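PDB 3MSW: uncharacterized protein from Bacteroides fragilis, which is of unknown function and probably exported, with a single-layer antiparallel beta-sheet consistent with an origin from repeated beta-hairpins. Local coordinates for residues Y57-N60 with T65-T68; E69-I74 with G93-S98; Y103-D106 with Q110-A113. All coordinates share one frame; numbering follows the deposited sequence.

Contact 1: residues Y57-N60 with T65-T68; sequences YAWN and TWET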
loop_
_atom_site.group_PDB
_atom_site.type_symbol
_atom_site.label_atom_id
_atom_site.label_comp_id
_atom_site.label_asym_id
_atom_site.label_seq_id
_atom_site.Cartn_x
_atom_site.Cartn_y
_atom_site.Cartn_z
ATOM N N TYR A 57 0.525 -0.658 9.650
ATOM C CA TYR A 57 0.397 -1.216 10.993
ATOM C C TYR A 57 -1.062 -1.299 11.332
ATOM O O TYR A 57 -1.847 -0.430 10.940
ATOM C CB TYR A 57 1.158 -0.372 12.056
ATOM C CG TYR A 57 2.628 -0.236 11.725
ATOM C CD1 TYR A 57 3.550 -1.178 12.167
ATOM C CD2 TYR A 57 3.085 0.785 10.891
ATOM C CE1 TYR A 57 4.885 -1.127 11.769
ATOM C CE2 TYR A 57 4.428 0.871 10.522
ATOM C CZ TYR A 57 5.321 -0.092 10.958
ATOM O OH TYR A 57 6.636 -0.031 10.576
ATOM N N ALA A 58 -1.434 -2.367 12.044
ATOM C CA ALA A 58 -2.808 -2.568 12.461
ATOM C C ALA A 58 -2.825 -2.472 13.992
ATOM O O ALA A 58 -1.878 -2.918 14.658
ATOM C CB ALA A 58 -3.288 -3.943 12.006
ATOM N N TRP A 59 -3.893 -1.881 14.550
ATOM C CA TRP A 59 -4.043 -1.778 16.000
ATOM C C TRP A 59 -4.404 -3.128 16.578
ATOM O O TRP A 59 -5.428 -3.719 16.197
ATOM C CB TRP A 59 -5.096 -0.738 16.406
ATOM C CG TRP A 59 -5.078 -0.437 17.884
ATOM C CD1 TRP A 59 -6.006 -0.821 18.811
ATOM C CD2 TRP A 59 -4.061 0.281 18.604
ATOM N NE1 TRP A 59 -5.643 -0.366 20.061
ATOM C CE2 TRP A 59 -4.461 0.329 19.960
ATOM C CE3 TRP A 59 -2.858 0.912 18.230
ATOM C CZ2 TRP A 59 -3.711 0.993 20.942
ATOM C CZ3 TRP A 59 -2.100 1.541 19.212
ATOM C CH2 TRP A 59 -2.521 1.561 20.552
ATOM N N ASN A 60 -3.555 -3.629 17.494
ATOM C CA ASN A 60 -3.809 -4.906 18.156
ATOM C C ASN A 60 -4.647 -4.584 19.408
ATOM O O ASN A 60 -4.131 -3.987 20.346
ATOM C CB ASN A 60 -2.496 -5.635 18.521
ATOM C CG ASN A 60 -2.712 -6.981 19.182
ATOM O OD1 ASN A 60 -3.534 -7.139 20.073
ATOM N ND2 ASN A 60 -1.987 -7.984 18.765
ATOM N N THR A 65 -1.337 -2.039 21.169
ATOM C CA THR A 65 -0.098 -1.626 20.519
ATOM C C THR A 65 -0.293 -1.770 19.002
ATOM O O THR A 65 -1.220 -2.476 18.547
ATOM C CB THR A 65 1.091 -2.535 20.958
ATOM O OG1 THR A 65 0.848 -3.884 20.551
ATOM C CG2 THR A 65 1.374 -2.493 22.478
ATOM N N TRP A 66 0.625 -1.185 18.228
ATOM C CA TRP A 66 0.613 -1.348 16.777
ATOM C C TRP A 66 1.378 -2.623 16.443
ATOM O O TRP A 66 2.339 -2.969 17.134
ATOM C CB TRP A 66 1.332 -0.169 16.077
ATOM C CG TRP A 66 0.617 1.142 16.196
ATOM C CD1 TRP A 66 0.975 2.203 16.972
ATOM C CD2 TRP A 66 -0.624 1.502 15.571
ATOM N NE1 TRP A 66 0.096 3.247 16.780
ATOM C CE2 TRP A 66 -0.913 2.834 15.951
ATOM C CE3 TRP A 66 -1.482 0.857 14.665
ATOM C CZ2 TRP A 66 -2.060 3.505 15.514
ATOM C CZ3 TRP A 66 -2.630 1.512 14.255
ATOM C CH2 TRP A 66 -2.906 2.824 14.671
ATOM N N GLU A 67 0.949 -3.308 15.390
ATOM C CA GLU A 67 1.617 -4.502 14.888
ATOM C C GLU A 67 1.801 -4.387 13.397
ATOM O O GLU A 67 0.899 -3.902 12.715
ATOM C CB GLU A 67 0.820 -5.753 15.198
ATOM C CG GLU A 67 1.631 -6.761 15.981
ATOM C CD GLU A 67 0.821 -7.457 17.049
ATOM O OE1 GLU A 67 -0.303 -7.905 16.736
ATOM O OE2 GLU A 67 1.301 -7.542 18.200
ATOM N N THR A 68 2.972 -4.833 12.904
ATOM C CA THR A 68 3.366 -4.820 11.498
ATOM C C THR A 68 2.346 -5.667 10.707
ATOM O O THR A 68 2.064 -6.821 11.081
ATOM C CB THR A 68 4.789 -5.400 11.369
ATOM O OG1 THR A 68 5.675 -4.778 12.300
ATOM C CG2 THR A 68 5.337 -5.271 9.990
#

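Contact 2: residues E69-I74 with G93-S98; sequences ESRTVI and GSFDLS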
loop_
_atom_site.group_PDB
_atom_site.type_symbol
_atom_site.label_atom_id
_atom_site.label_comp_id
_atom_site.label_asym_id
_atom_site.label_seq_id
_atom_site.Cartn_x
_atom_site.Cartn_y
_atom_site.Cartn_z
ATOM N N GLU A 69 1.772 -5.080 9.664
ATOM C CA GLU A 69 0.785 -5.764 8.830
ATOM C C GLU A 69 1.335 -6.022 7.423
ATOM O O GLU A 69 1.283 -7.158 6.926
ATOM C CB GLU A 69 -0.527 -4.950 8.776
ATOM C CG GLU A 69 -1.545 -5.494 7.773
ATOM C CD GLU A 69 -2.915 -4.846 7.767
ATOM O OE1 GLU A 69 -3.560 -4.803 8.834
ATOM O OE2 GLU A 69 -3.392 -4.482 6.672
ATOM N N SER A 70 1.871 -4.969 6.778
ATOM C CA SER A 70 2.345 -5.098 5.419
ATOM C C SER A 70 3.337 -4.010 5.034
ATOM O O SER A 70 3.536 -3.058 5.782
ATOM C CB SER A 70 1.167 -5.070 4.446
ATOM O OG SER A 70 0.555 -3.797 4.393
ATOM N N ARG A 71 3.936 -4.160 3.838
ATOM C CA ARG A 71 4.884 -3.193 3.298
ATOM C C ARG A 71 4.663 -3.069 1.785
ATOM O O ARG A 71 4.451 -4.089 1.128
ATOM C CB ARG A 71 6.303 -3.662 3.619
ATOM C CG ARG A 71 7.387 -2.719 3.114
ATOM C CD ARG A 71 8.663 -2.909 3.881
ATOM N NE ARG A 71 8.598 -2.205 5.152
ATOM C CZ ARG A 71 9.567 -2.216 6.056
ATOM N NH1 ARG A 71 10.694 -2.884 5.824
ATOM N NH2 ARG A 71 9.423 -1.553 7.198
ATOM N N THR A 72 4.660 -1.816 1.250
ATOM C CA THR A 72 4.503 -1.542 -0.179
ATOM C C THR A 72 5.722 -0.745 -0.620
ATOM O O THR A 72 6.029 0.298 -0.034
ATOM C CB THR A 72 3.193 -0.793 -0.474
ATOM O OG1 THR A 72 2.091 -1.527 0.043
ATOM C CG2 THR A 72 2.979 -0.550 -1.975
ATOM N N VAL A 73 6.433 -1.252 -1.637
ATOM C CA VAL A 73 7.618 -0.601 -2.168
ATOM C C VAL A 73 7.274 -0.105 -3.548
ATOM O O VAL A 73 6.916 -0.911 -4.411
ATOM C CB VAL A 73 8.873 -1.529 -2.157
ATOM C CG1 VAL A 73 10.091 -0.798 -2.725
ATOM C CG2 VAL A 73 9.178 -2.032 -0.743
ATOM N N ILE A 74 7.365 1.219 -3.763
ATOM C CA ILE A 74 7.075 1.838 -5.060
ATOM C C ILE A 74 8.395 2.322 -5.635
ATOM O O ILE A 74 9.061 3.171 -5.032
ATOM C CB ILE A 74 6.040 3.015 -4.981
ATOM C CG1 ILE A 74 4.700 2.611 -4.363
ATOM C CG2 ILE A 74 5.814 3.636 -6.356
ATOM C CD1 ILE A 74 4.546 2.945 -2.926
ATOM N N GLY A 93 8.917 -13.781 11.151
ATOM C CA GLY A 93 9.587 -12.517 11.425
ATOM C C GLY A 93 10.111 -11.833 10.188
ATOM O O GLY A 93 11.106 -11.106 10.254
ATOM N N SER A 94 9.427 -12.040 9.047
ATOM C CA SER A 94 9.813 -11.443 7.775
ATOM C C SER A 94 8.589 -11.164 6.901
ATOM O O SER A 94 7.492 -11.667 7.167
ATOM C CB SER A 94 10.801 -12.348 7.040
ATOM O OG SER A 94 10.235 -13.614 6.741
ATOM N N PHE A 95 8.794 -10.365 5.853
ATOM C CA PHE A 95 7.759 -9.996 4.890
ATOM C C PHE A 95 7.720 -10.961 3.710
ATOM O O PHE A 95 8.726 -11.105 3.010
ATOM C CB PHE A 95 8.019 -8.576 4.363
ATOM C CG PHE A 95 7.610 -7.457 5.280
ATOM C CD1 PHE A 95 6.268 -7.117 5.438
ATOM C CD2 PHE A 95 8.568 -6.694 5.939
ATOM C CE1 PHE A 95 5.890 -6.078 6.289
ATOM C CE2 PHE A 95 8.188 -5.659 6.790
ATOM C CZ PHE A 95 6.852 -5.350 6.949
ATOM N N ASP A 96 6.546 -11.560 3.438
ATOM C CA ASP A 96 6.346 -12.423 2.275
ATOM C C ASP A 96 5.826 -11.591 1.084
ATOM O O ASP A 96 4.789 -10.934 1.207
ATOM C CB ASP A 96 5.337 -13.541 2.585
ATOM C CG ASP A 96 5.797 -14.615 3.557
ATOM O OD1 ASP A 96 7.024 -14.719 3.798
ATOM O OD2 ASP A 96 4.936 -15.362 4.059
ATOM N N LEU A 97 6.522 -11.653 -0.074
ATOM C CA LEU A 97 6.104 -10.971 -1.309
ATOM C C LEU A 97 4.728 -11.530 -1.692
ATOM O O LEU A 97 4.552 -12.734 -1.630
ATOM C CB LEU A 97 7.141 -11.224 -2.429
ATOM C CG LEU A 97 8.341 -10.261 -2.506
ATOM C CD1 LEU A 97 9.344 -10.728 -3.540
ATOM C CD2 LEU A 97 7.904 -8.845 -2.864
ATOM N N SER A 98 3.722 -10.670 -1.946
ATOM C CA SER A 98 2.372 -11.161 -2.225
ATOM C C SER A 98 1.830 -10.730 -3.605
ATOM O O SER A 98 1.362 -11.577 -4.384
ATOM C CB SER A 98 1.425 -10.751 -1.098
ATOM O OG SER A 98 0.050 -10.994 -1.360
#

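Contact 3: residues Y103-D106 with Q110-A113; sequences YITD and QLIA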
loop_
_atom_site.group_PDB
_atom_site.type_symbol
_atom_site.label_atom_id
_atom_site.label_comp_id
_atom_site.label_asym_id
_atom_site.label_seq_id
_atom_site.Cartn_x
_atom_site.Cartn_y
_atom_site.Cartn_z
ATOM N N TYR A 103 3.131 -0.329 -13.979
ATOM C CA TYR A 103 2.407 0.679 -14.765
ATOM C C TYR A 103 3.396 1.320 -15.719
ATOM O O TYR A 103 4.402 1.880 -15.291
ATOM C CB TYR A 103 1.760 1.748 -13.868
ATOM C CG TYR A 103 0.920 1.162 -12.758
ATOM C CD1 TYR A 103 -0.420 0.833 -12.966
ATOM C CD2 TYR A 103 1.462 0.935 -11.494
ATOM C CE1 TYR A 103 -1.193 0.273 -11.943
ATOM C CE2 TYR A 103 0.701 0.376 -10.471
ATOM C CZ TYR A 103 -0.618 0.031 -10.706
ATOM O OH TYR A 103 -1.356 -0.486 -9.675
ATOM N N ILE A 104 3.120 1.214 -17.016
ATOM C CA ILE A 104 3.948 1.798 -18.048
ATOM C C ILE A 104 3.197 2.961 -18.677
ATOM O O ILE A 104 2.083 2.774 -19.166
ATOM C CB ILE A 104 4.397 0.723 -19.096
ATOM C CG1 ILE A 104 5.235 -0.381 -18.386
ATOM C CG2 ILE A 104 5.187 1.371 -20.266
ATOM C CD1 ILE A 104 5.392 -1.640 -19.169
ATOM N N THR A 105 3.823 4.157 -18.693
ATOM C CA THR A 105 3.229 5.312 -19.376
ATOM C C THR A 105 4.093 5.695 -20.573
ATOM O O THR A 105 5.197 5.166 -20.741
ATOM C CB THR A 105 3.101 6.538 -18.443
ATOM O OG1 THR A 105 4.397 7.102 -18.226
ATOM C CG2 THR A 105 2.371 6.236 -17.125
ATOM N N ASP A 106 3.607 6.632 -21.393
ATOM C CA ASP A 106 4.422 7.204 -22.463
ATOM C C ASP A 106 5.104 8.447 -21.847
ATOM O O ASP A 106 4.980 8.686 -20.642
ATOM C CB ASP A 106 3.594 7.525 -23.734
ATOM C CG ASP A 106 2.490 8.564 -23.608
ATOM O OD1 ASP A 106 2.482 9.308 -22.611
ATOM O OD2 ASP A 106 1.668 8.670 -24.542
ATOM N N GLN A 110 0.606 9.390 -20.190
ATOM C CA GLN A 110 -0.596 8.648 -20.568
ATOM C C GLN A 110 -0.286 7.160 -20.268
ATOM O O GLN A 110 0.756 6.665 -20.695
ATOM C CB GLN A 110 -0.874 8.845 -22.076
ATOM C CG GLN A 110 -1.763 7.757 -22.712
ATOM C CD GLN A 110 -3.183 7.737 -22.177
ATOM O OE1 GLN A 110 -3.889 8.731 -22.202
ATOM N NE2 GLN A 110 -3.661 6.585 -21.785
ATOM N N LEU A 111 -1.172 6.442 -19.547
ATOM C CA LEU A 111 -0.938 5.031 -19.294
ATOM C C LEU A 111 -0.964 4.248 -20.613
ATOM O O LEU A 111 -1.892 4.425 -21.393
ATOM C CB LEU A 111 -2.030 4.484 -18.360
ATOM C CG LEU A 111 -1.825 3.044 -17.885
ATOM C CD1 LEU A 111 -0.579 2.932 -16.951
ATOM C CD2 LEU A 111 -3.100 2.515 -17.211
ATOM N N ILE A 112 0.062 3.403 -20.859
ATOM C CA ILE A 112 0.117 2.535 -22.040
ATOM C C ILE A 112 -0.418 1.172 -21.625
ATOM O O ILE A 112 -1.290 0.629 -22.309
ATOM C CB ILE A 112 1.542 2.365 -22.656
ATOM C CG1 ILE A 112 2.133 3.696 -23.170
ATOM C CG2 ILE A 112 1.497 1.326 -23.806
ATOM C CD1 ILE A 112 3.631 3.597 -23.500
ATOM N N ALA A 113 0.168 0.586 -20.542
ATOM C CA ALA A 113 -0.179 -0.757 -20.064
ATOM C C ALA A 113 -0.050 -0.925 -18.575
ATOM O O ALA A 113 0.785 -0.290 -17.921
ATOM C CB ALA A 113 0.686 -1.791 -20.763
#

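Contact 1: residues Y57-N60 with T65-T68
W59 holds CG anti to its backbone N (chi1 -169°) and W66 holds CG anti to its carbonyl carbon (chi1 -68°); from this facing pair of residues the indoles cross at about a right angle. The six-membered ring of W59 drives its edge into the face of the W66 five-membered ring. This is a T-shaped pair, with planes 80° apart and centroids separated by 4.8 Å. W59 CE3 does the touching, standing over the centre of the W66 ring system, 3.5 Å from W66 CD2. One face of W59 meanwhile covers the backbone of T65, W59 CH2 lying 3.8 Å from T65 N. W66 CE3 also packs against Y57 CB at 3.9 Å. Y57 and T68 then run side by side and point the same way, with Y57 CD1 3.7 Å from T68 CA.

Beneath the rings the backbones pair as an antiparallel hairpin. A58 and E67 form a hydrogen-bonded pair, A58 N to E67 O and E67 N to A58 O both spanning 2.9 Å; W59 faces W66 and Y57 faces T68 in the flanking non-hydrogen-bonded pairs. A58, N60, T65 and E67 occupy the other face. There N60 ND2 reaches the E67 carboxylate, but E67 has two conformers, so that link is doubtful. N60 OD1 accepts the backbone N atoms of F62 and K63, tying the asparagine to the connecting turn. The hairpin joins strands 51-60 and 65-77; beyond it strand 35-46 pairs with Y57 and W59 through M40 and V38, and its P37 touches both indoles.

Contact 2: residues E69-I74 with G93-S98
R71 and F95 touch although a whole strand lies between theirs: 69-74 and 93-98 belong to strands 65-77 and 94-105, which both border strand 80-89 in the sheet. The contact is thus made by side chains reaching past the intervening strand, and the closest pair of CA atoms, S70 with F95, is 7.3 Å apart. F95 supplies the larger share of the contact, and R71 most of what it meets. F95 CE1 comes within 3.5 Å of S70 C, while the ring face receives R71 CB in a CH-pi contact, 3.8 Å from the centroid and 19° off the normal.

Farther out, the R71 chain bends at chi3 (-80°) and lays one guanidinium face against F95 CE2, which sits off-centre toward the rim of that flat group, 3.8 Å from R71 CZ. The guanidinium and ring planes are 30° apart. The terminal R71 NH2 bonds to S55 OG on strand 51-60, which holds that end of the arginine over a neighbouring strand. F95 has its own second partner, W88 of strand 80-89, in an edge-to-face stack. Just before R71, E69 and S70 both face T56, a classic beta bulge in the pairing of strands 51-60 and 65-77.

R71 serves both a polar and an apolar partner: its CB, CD and one guanidinium face meet the phenyl ring, while its hydrogen-bonding atoms turn to other groups. Built from CH-pi and face contacts, the link between these non-adjacent strands probably rests mainly on dispersion, with the charged end of R71 held by another strand through S55.

Contact 3: residues Y103-D106 with Q110-A113
I104 O lies at the tight centre of this contact, gripped by two backbone donors: I112 N at 2.7 Å and A113 N at 3.2 Å. I104 N returns a nearly straight bond to A113 O, and L111 CD1 closes in on I104 O to 3.5 Å. Beside it I112 inserts its side chain along the opposite backbone, its CD1 3.5 Å from T105 O and 3.9 Å from D106 CB. I112 and A113 both face I104, a classic beta bulge that shifts the register by one residue, so that T105 pairs with L111 at the end of the hairpin formed by strands 94-105 and 111-120. Toward the turn the contact becomes more polar. D106 N bonds to Q110 O, and Q110 N approaches D106 OD1 at 3.1 Å from above the carboxylate plane. That oxygen also takes N108 N, while D106 OD2 binds Y137 OH. The Q110 side chain turns off from strand 94-105; bent at chi2 (66°), it folds NE2 back onto L111 O at 2.8 Å and rests against T134 and Y137, so this side leans on groups outside the hairpin.

All three contacts belong to one antiparallel sheet whose strands follow chain order. Contacts 1 and 2 share strand 65-77 and touch: T68 CG2 lies 3.4 Å from F95 CZ, so the phenyl ring of contact 2 also abuts the hairpin of contact 1. A second, separate touch brings A58 CB to 3.3 Å from E69 OE1. Contacts 2 and 3 share strand 94-105 but stay apart, with nearest atoms about 7 Å from each other and centres about 25 Å. Contacts 1 and 3 lie on opposite sides of the chain's centre, their own centres about 35 Å apart. A bound propanediol, probably from crystallisation, sits about 5 Å from the A113 side chain at contact 3.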